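Local coordinates for aspartate--tRNA(Asp/Asn) ligase (Sulfolobus tokodaii, PDB 1WYD) that activates L-aspartate with ATP and transfers it to the acceptor end of both tRNA(Asp) and tRNA(Asn), working as a class II homodimer, at the interface of chains A and B. Numbering follows the deposited sequence. Chains: chain A/B, hypothetical aspartyl-tRNA synthetase.

Contact 1: the interface of chains A and B. Residues chain A 42, 131, 134-135, 138; chain B 152, 154, 199, 201.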
loop_
_atom_site.group_PDB
_atom_site.type_symbol
_atom_site.label_atom_id
_atom_site.label_comp_id
_atom_site.label_asym_id
_atom_site.label_seq_id
_atom_site.Cartn_x
_atom_site.Cartn_y
_atom_site.Cartn_z
ATOM N N LYS A 42 -9.290 12.927 17.596
ATOM C CA LYS A 42 -9.363 12.677 16.165
ATOM C C LYS A 42 -10.578 13.324 15.447
ATOM O O LYS A 42 -10.518 13.626 14.242
ATOM C CB LYS A 42 -9.187 11.165 15.856
ATOM C CG LYS A 42 -10.467 10.296 15.890
ATOM C CD LYS A 42 -10.171 8.821 15.549
ATOM C CE LYS A 42 -10.550 8.483 14.106
ATOM N NZ LYS A 42 -9.439 8.853 13.136
ATOM N N GLN A 131 -3.635 17.748 9.909
ATOM C CA GLN A 131 -4.550 16.619 10.112
ATOM C C GLN A 131 -5.472 16.513 8.908
ATOM O O GLN A 131 -5.647 15.415 8.326
ATOM C CB GLN A 131 -5.328 16.789 11.424
ATOM C CG GLN A 131 -4.451 16.597 12.691
ATOM C CD GLN A 131 -5.252 16.209 13.931
ATOM O OE1 GLN A 131 -5.232 16.910 14.965
ATOM N NE2 GLN A 131 -5.892 15.072 13.861
ATOM N N ILE A 134 -3.564 14.854 6.063
ATOM C CA ILE A 134 -3.406 13.419 6.381
ATOM C C ILE A 134 -4.688 12.665 6.103
ATOM O O ILE A 134 -4.686 11.576 5.506
ATOM C CB ILE A 134 -2.972 13.236 7.866
ATOM C CG1 ILE A 134 -1.546 13.776 8.033
ATOM C CG2 ILE A 134 -3.044 11.756 8.270
ATOM C CD1 ILE A 134 -1.138 14.130 9.452
ATOM N N LYS A 135 -5.792 13.275 6.498
ATOM C CA LYS A 135 -7.104 12.592 6.411
ATOM C C LYS A 135 -7.529 12.501 4.968
ATOM O O LYS A 135 -8.041 11.471 4.555
ATOM C CB LYS A 135 -8.153 13.315 7.222
ATOM C CG LYS A 135 -7.933 13.213 8.706
ATOM C CD LYS A 135 -9.253 13.418 9.475
ATOM C CE LYS A 135 -9.256 14.747 10.201
ATOM N NZ LYS A 135 -10.589 15.467 10.164
ATOM N N SER A 138 -5.745 9.694 2.985
ATOM C CA SER A 138 -6.366 8.398 3.261
ATOM C C SER A 138 -7.581 8.181 2.348
ATOM O O SER A 138 -7.711 7.134 1.695
ATOM C CB SER A 138 -6.715 8.279 4.723
ATOM O OG SER A 138 -6.928 6.928 5.015
ATOM N N GLY B 152 -12.654 3.690 11.707
ATOM C CA GLY B 152 -12.074 5.005 11.536
ATOM C C GLY B 152 -10.546 5.032 11.526
ATOM O O GLY B 152 -9.948 6.012 11.946
ATOM N N ILE B 154 -6.994 5.527 9.668
ATOM C CA ILE B 154 -6.489 6.361 8.578
ATOM C C ILE B 154 -5.266 5.666 7.998
ATOM O O ILE B 154 -4.436 5.165 8.771
ATOM C CB ILE B 154 -6.109 7.782 9.136
ATOM C CG1 ILE B 154 -7.376 8.584 9.443
ATOM C CG2 ILE B 154 -5.288 8.610 8.133
ATOM C CD1 ILE B 154 -7.170 9.705 10.526
ATOM N N VAL B 199 -3.129 11.549 14.756
ATOM C CA VAL B 199 -4.493 11.265 14.366
ATOM C C VAL B 199 -5.089 10.029 14.987
ATOM O O VAL B 199 -6.028 9.527 14.445
ATOM C CB VAL B 199 -4.694 11.218 12.849
ATOM C CG1 VAL B 199 -4.643 12.629 12.273
ATOM C CG2 VAL B 199 -3.708 10.273 12.175
ATOM N N ARG B 201 -5.615 6.873 14.971
ATOM C CA ARG B 201 -5.875 5.536 14.420
ATOM C C ARG B 201 -5.302 5.363 13.034
ATOM O O ARG B 201 -5.848 5.911 12.109
ATOM C CB ARG B 201 -7.395 5.231 14.424
ATOM C CG ARG B 201 -8.003 5.281 15.836
ATOM C CD ARG B 201 -9.453 4.686 15.943
ATOM N NE ARG B 201 -9.859 4.357 17.326
ATOM C CZ ARG B 201 -11.079 3.890 17.671
ATOM N NH1 ARG B 201 -12.043 3.745 16.749
ATOM N NH2 ARG B 201 -11.338 3.591 18.944
#
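B:Ile154 pushes both of its branches into chain A, and the tight part of this dimer contact forms round it. Its methyl CG2 meets A:Ser138 CB at 3.7 Å and the CG2 methyl of A:Ile134 at 3.9 Å, the two isoleucine side chains crossing at about a right angle. The other branch carries CD1 to the methylenes of A:Lys135, 4.0 Å from CG. With CG1 anti to its own carbonyl carbon (chi1 -73°), B:Ile154 splays CG2 toward the helix and sends CD1 toward the lysines. Next to it B:Val199 turns CG1 to A:Gln131, whose CD lies 4.0 Å away; the two side chains run alongside one another, pointing opposite ways.

The looser, more polar side belongs to A:Lys42. Its chain bends at chi3 and chi4 (-101° and 84°), which brings the ammonium NZ back to the carbonyl O of B:Gly152 in a 3.1 Å hydrogen bond, nearly along the C=O axis. NZ also meets CD1 of B:Ile154 tip to tip. B:Arg201 contributes little beyond its CG, and its guanidinium points away, which probably eases the repulsion between like charges.

Chain A supplies helix 128-150 of its catalytic domain and, from the OB-fold domain, A:Lys42 in the turn between strands 34-41 and 44-50; chain B answers with catalytic-domain elements: the loop at B:Gly152 leading into strand 154-155, the end of helix 189-199 and the start of strand 201-209.

Contact 2: the interface of chains A and B. Residues chain A 174-176; chain B 173-176.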
loop_
_atom_site.group_PDB
_atom_site.type_symbol
_atom_site.label_atom_id
_atom_site.label_comp_id
_atom_site.label_asym_id
_atom_site.label_seq_id
_atom_site.Cartn_x
_atom_site.Cartn_y
_atom_site.Cartn_z
ATOM N N PRO A 174 22.204 3.082 -4.229
ATOM C CA PRO A 174 22.842 1.793 -3.937
ATOM C C PRO A 174 22.394 1.165 -2.602
ATOM O O PRO A 174 22.355 1.852 -1.572
ATOM C CB PRO A 174 24.316 2.175 -3.827
ATOM C CG PRO A 174 24.435 3.452 -4.669
ATOM C CD PRO A 174 23.195 4.176 -4.371
ATOM N N VAL A 175 22.106 -0.135 -2.638
ATOM C CA VAL A 175 21.877 -0.908 -1.426
ATOM C C VAL A 175 22.893 -2.015 -1.295
ATOM O O VAL A 175 23.112 -2.746 -2.245
ATOM C CB VAL A 175 20.487 -1.625 -1.429
ATOM C CG1 VAL A 175 20.283 -2.291 -0.093
ATOM C CG2 VAL A 175 19.394 -0.668 -1.719
ATOM N N ILE A 176 23.474 -2.191 -0.108
ATOM C CA ILE A 176 24.433 -3.276 0.091
ATOM C C ILE A 176 23.666 -4.500 0.501
ATOM O O ILE A 176 23.213 -4.628 1.617
ATOM C CB ILE A 176 25.606 -2.927 1.118
ATOM C CG1 ILE A 176 26.214 -1.562 0.826
ATOM C CG2 ILE A 176 26.727 -4.012 1.096
ATOM C CD1 ILE A 176 26.419 -1.334 -0.662
ATOM N N PHE B 173 19.726 -3.339 5.900
ATOM C CA PHE B 173 20.472 -3.096 4.682
ATOM C C PHE B 173 21.015 -1.681 4.630
ATOM O O PHE B 173 20.279 -0.718 4.809
ATOM C CB PHE B 173 19.616 -3.400 3.462
ATOM C CG PHE B 173 19.315 -4.855 3.289
ATOM C CD1 PHE B 173 18.022 -5.320 3.361
ATOM C CD2 PHE B 173 20.334 -5.764 3.073
ATOM C CE1 PHE B 173 17.754 -6.642 3.203
ATOM C CE2 PHE B 173 20.056 -7.101 2.919
ATOM C CZ PHE B 173 18.764 -7.531 2.960
ATOM N N PRO B 174 22.329 -1.557 4.440
ATOM C CA PRO B 174 22.952 -0.257 4.157
ATOM C C PRO B 174 22.374 0.370 2.890
ATOM O O PRO B 174 22.297 -0.304 1.873
ATOM C CB PRO B 174 24.422 -0.638 3.947
ATOM C CG PRO B 174 24.602 -1.844 4.876
ATOM C CD PRO B 174 23.344 -2.632 4.567
ATOM N N VAL B 175 21.944 1.620 2.977
ATOM C CA VAL B 175 21.650 2.426 1.795
ATOM C C VAL B 175 22.671 3.592 1.699
ATOM O O VAL B 175 22.881 4.344 2.654
ATOM C CB VAL B 175 20.226 2.972 1.810
ATOM C CG1 VAL B 175 19.895 3.707 0.454
ATOM C CG2 VAL B 175 19.210 1.829 2.086
ATOM N N ILE B 176 23.353 3.714 0.573
ATOM C CA ILE B 176 24.260 4.854 0.420
ATOM C C ILE B 176 23.391 6.051 -0.021
ATOM O O ILE B 176 22.894 6.098 -1.153
ATOM C CB ILE B 176 25.405 4.553 -0.592
ATOM C CG1 ILE B 176 26.075 3.178 -0.345
ATOM C CG2 ILE B 176 26.457 5.724 -0.623
ATOM C CD1 ILE B 176 26.439 2.900 1.132
#
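A:Ile176 and B:Pro174 meet at about a right angle in the apolar centre of this strand pairing: CG1 of the isoleucine lies 3.7 Å from CB of the proline ring, and its CB also rests against that ring. The two-fold mate pairs A:Pro174 CB with B:Ile176 CG1 at a slightly wider 4.0 Å. In both isoleucines CG1 is anti to the carbonyl carbon (chi1 -47°), a turn that lays this branch against the opposite pyrrolidine ring. A:Val175 sends CG1, anti to its backbone N (chi1 -175°), to CB of B:Phe173 at 3.8 Å. Ring carbon CD2 of B:Phe173 lies 3.4 Å from the carbonyl O of A:Ile176, with little of the phenylalanine hidden.

The polar groups are those of the backbone. The amide N of A:Ile176 donates to the carbonyl O of B:Pro174 at 3.0 Å, and N of B:Ile176 to O of A:Pro174 at the same distance; the first bond is fairly straight, 163° at the hydrogen. Proline has no amide hydrogen, so the return bond to the carbonyl of residue 176 cannot form; ring CD of B:Pro174 lies 3.6 Å from O of A:Ile176 instead.

A:Val175 faces B:Val175 in an antiparallel bridge, and strand 174-177 of each chain thereby runs against its copy. The pairing joins the two subunits of the homodimer by main-chain bonds, and the proline and isoleucine side chains cover it; it probably helps to set the register of one catalytic domain against the other.

Contact 3: the interface of chains A and B. Residues chain A 2-3, 22-24, 68, 95; chain B 232, 392-393.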
loop_
_atom_site.group_PDB
_atom_site.type_symbol
_atom_site.label_atom_id
_atom_site.label_comp_id
_atom_site.label_asym_id
_atom_site.label_seq_id
_atom_site.Cartn_x
_atom_site.Cartn_y
_atom_site.Cartn_z
ATOM N N TYR A 2 -10.680 4.544 27.618
ATOM C CA TYR A 2 -10.334 5.905 28.046
ATOM C C TYR A 2 -11.451 6.924 27.814
ATOM O O TYR A 2 -11.531 7.940 28.487
ATOM C CB TYR A 2 -9.025 6.367 27.384
ATOM C CG TYR A 2 -7.819 5.660 27.938
ATOM C CD1 TYR A 2 -7.241 6.081 29.124
ATOM C CD2 TYR A 2 -7.278 4.551 27.295
ATOM C CE1 TYR A 2 -6.157 5.442 29.655
ATOM C CE2 TYR A 2 -6.173 3.903 27.807
ATOM C CZ TYR A 2 -5.616 4.352 28.999
ATOM O OH TYR A 2 -4.520 3.727 29.559
ATOM N N ARG A 3 -12.303 6.671 26.840
ATOM C CA ARG A 3 -13.385 7.587 26.565
ATOM C C ARG A 3 -14.666 6.789 26.427
ATOM O O ARG A 3 -14.637 5.556 26.465
ATOM C CB ARG A 3 -13.096 8.442 25.317
ATOM C CG ARG A 3 -12.807 7.673 24.037
ATOM C CD ARG A 3 -12.932 8.509 22.765
ATOM N NE ARG A 3 -11.833 9.469 22.624
ATOM C CZ ARG A 3 -10.607 9.192 22.150
ATOM N NH1 ARG A 3 -10.267 7.969 21.729
ATOM N NH2 ARG A 3 -9.712 10.168 22.070
ATOM N N ALA A 22 -11.450 11.749 26.035
ATOM C CA ALA A 22 -10.005 11.606 26.139
ATOM C C ALA A 22 -9.463 12.430 25.028
ATOM O O ALA A 22 -10.034 12.463 23.939
ATOM C CB ALA A 22 -9.590 10.177 25.954
ATOM N N GLY A 23 -8.354 13.104 25.283
ATOM C CA GLY A 23 -7.739 13.900 24.239
ATOM C C GLY A 23 -6.605 14.774 24.706
ATOM O O GLY A 23 -6.039 14.579 25.777
ATOM N N TRP A 24 -6.307 15.762 23.873
ATOM C CA TRP A 24 -5.174 16.656 24.036
ATOM C C TRP A 24 -5.630 18.063 24.498
ATOM O O TRP A 24 -6.657 18.604 24.035
ATOM C CB TRP A 24 -4.437 16.757 22.704
ATOM C CG TRP A 24 -3.523 15.618 22.445
ATOM C CD1 TRP A 24 -2.219 15.490 22.871
ATOM C CD2 TRP A 24 -3.822 14.424 21.713
ATOM N NE1 TRP A 24 -1.696 14.292 22.443
ATOM C CE2 TRP A 24 -2.653 13.615 21.730
ATOM C CE3 TRP A 24 -4.959 13.947 21.037
ATOM C CZ2 TRP A 24 -2.580 12.358 21.073
ATOM C CZ3 TRP A 24 -4.888 12.671 20.395
ATOM C CH2 TRP A 24 -3.710 11.901 20.430
ATOM N N VAL A 68 -2.126 14.953 27.447
ATOM C CA VAL A 68 -3.195 14.038 27.123
ATOM C C VAL A 68 -3.954 13.809 28.413
ATOM O O VAL A 68 -3.365 13.403 29.423
ATOM C CB VAL A 68 -2.646 12.665 26.664
ATOM C CG1 VAL A 68 -3.797 11.706 26.334
ATOM C CG2 VAL A 68 -1.661 12.824 25.512
ATOM N N LEU A 95 -3.234 11.640 31.722
ATOM C CA LEU A 95 -2.577 10.458 31.152
ATOM C C LEU A 95 -1.092 10.679 30.820
ATOM O O LEU A 95 -0.226 9.916 31.238
ATOM C CB LEU A 95 -3.359 9.942 29.946
ATOM C CG LEU A 95 -4.844 9.736 30.302
ATOM C CD1 LEU A 95 -5.713 9.575 29.074
ATOM C CD2 LEU A 95 -5.068 8.574 31.326
ATOM N N PHE B 232 -5.215 5.290 22.657
ATOM C CA PHE B 232 -6.181 4.993 23.735
ATOM C C PHE B 232 -6.672 3.570 23.640
ATOM O O PHE B 232 -7.865 3.300 23.616
ATOM C CB PHE B 232 -7.342 6.011 23.783
ATOM C CG PHE B 232 -6.871 7.437 23.851
ATOM C CD1 PHE B 232 -6.859 8.235 22.710
ATOM C CD2 PHE B 232 -6.391 7.964 25.039
ATOM C CE1 PHE B 232 -6.392 9.558 22.768
ATOM C CE2 PHE B 232 -5.930 9.281 25.103
ATOM C CZ PHE B 232 -5.931 10.085 23.970
ATOM N N PRO B 392 0.120 9.769 23.720
ATOM C CA PRO B 392 -0.955 9.092 24.448
ATOM C C PRO B 392 -0.627 7.620 24.678
ATOM O O PRO B 392 0.313 7.094 24.057
ATOM C CB PRO B 392 -2.137 9.210 23.475
ATOM C CG PRO B 392 -1.514 9.106 22.141
ATOM C CD PRO B 392 -0.179 9.854 22.275
ATOM N N PRO B 393 -1.398 6.937 25.517
ATOM C CA PRO B 393 -1.273 5.490 25.599
ATOM C C PRO B 393 -1.729 4.957 24.266
ATOM O O PRO B 393 -2.743 5.390 23.711
ATOM C CB PRO B 393 -2.264 5.114 26.696
ATOM C CG PRO B 393 -2.469 6.390 27.454
ATOM C CD PRO B 393 -2.458 7.443 26.403
#
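B:Phe232 is driven into chain A with 99 Å² of its surface hidden, the most in this contact, and A:Tyr2 and B:Pro393 follow. With CG anti to the carbonyl carbon (chi1 -53°), the ring is carried in rim first: CE2 and CZ meet CG1 of A:Val68 tip to tip, at 3.5 Å from CE2. The CB methyl of A:Ala22 sits over one face, offset toward the rim, and A:Leu95 CD1 comes to CE2 at 4.0 Å. Over the CD1-CE1 side of that same face stands the guanidinium of A:Arg3, its plane turned 81° from the ring, upright rather than stacked, with NH2 3.4 Å from CE1. The same NH2 gives a 3.0 Å hydrogen bond to the carbonyl O of A:Ala22, which probably steadies the guanidinium. An alanine in place of B:Phe232 would probably open a gap between A:Val68, A:Ala22 and A:Leu95 and leave the guanidinium of A:Arg3 without its aromatic neighbour.

A:Tyr2 crosses the root of the phenylalanine at about a right angle, CD2 lying 3.8 Å from CA. Its phenol end extends to B:Pro393, whose CB is 3.9 Å from OH. B:Pro392 brings CG obliquely to the rim of the A:Trp24 indole, 3.6 Å from CZ2.

Chain A presents its N-terminal OB-fold domain, through strands 18-31 and 68-77 with flanking loops; chain B offers the loop after strand 222-231 and the prolines just before strand 394-400 of its catalytic domain.

Contacts 1 and 3 are neighbours, their C-alpha centres about 16 Å apart, while contact 2 lies about 32 Å from contact 1 and 39 Å from contact 3. No residue is shared. In contact 3 the OB-fold domain of A grips the catalytic domain of B; contact 1 draws on both domains of A, the OB-fold through A:Lys42 and the catalytic domain through helix 128-150. Two-fold symmetry repeats contacts 1 and 3, while contact 2, where residue 175 meets its own copy, lies on the two-fold axis. Each anticodon-binding OB-fold domain is thus braced against the partner subunit, probably steadying it relative to the active sites.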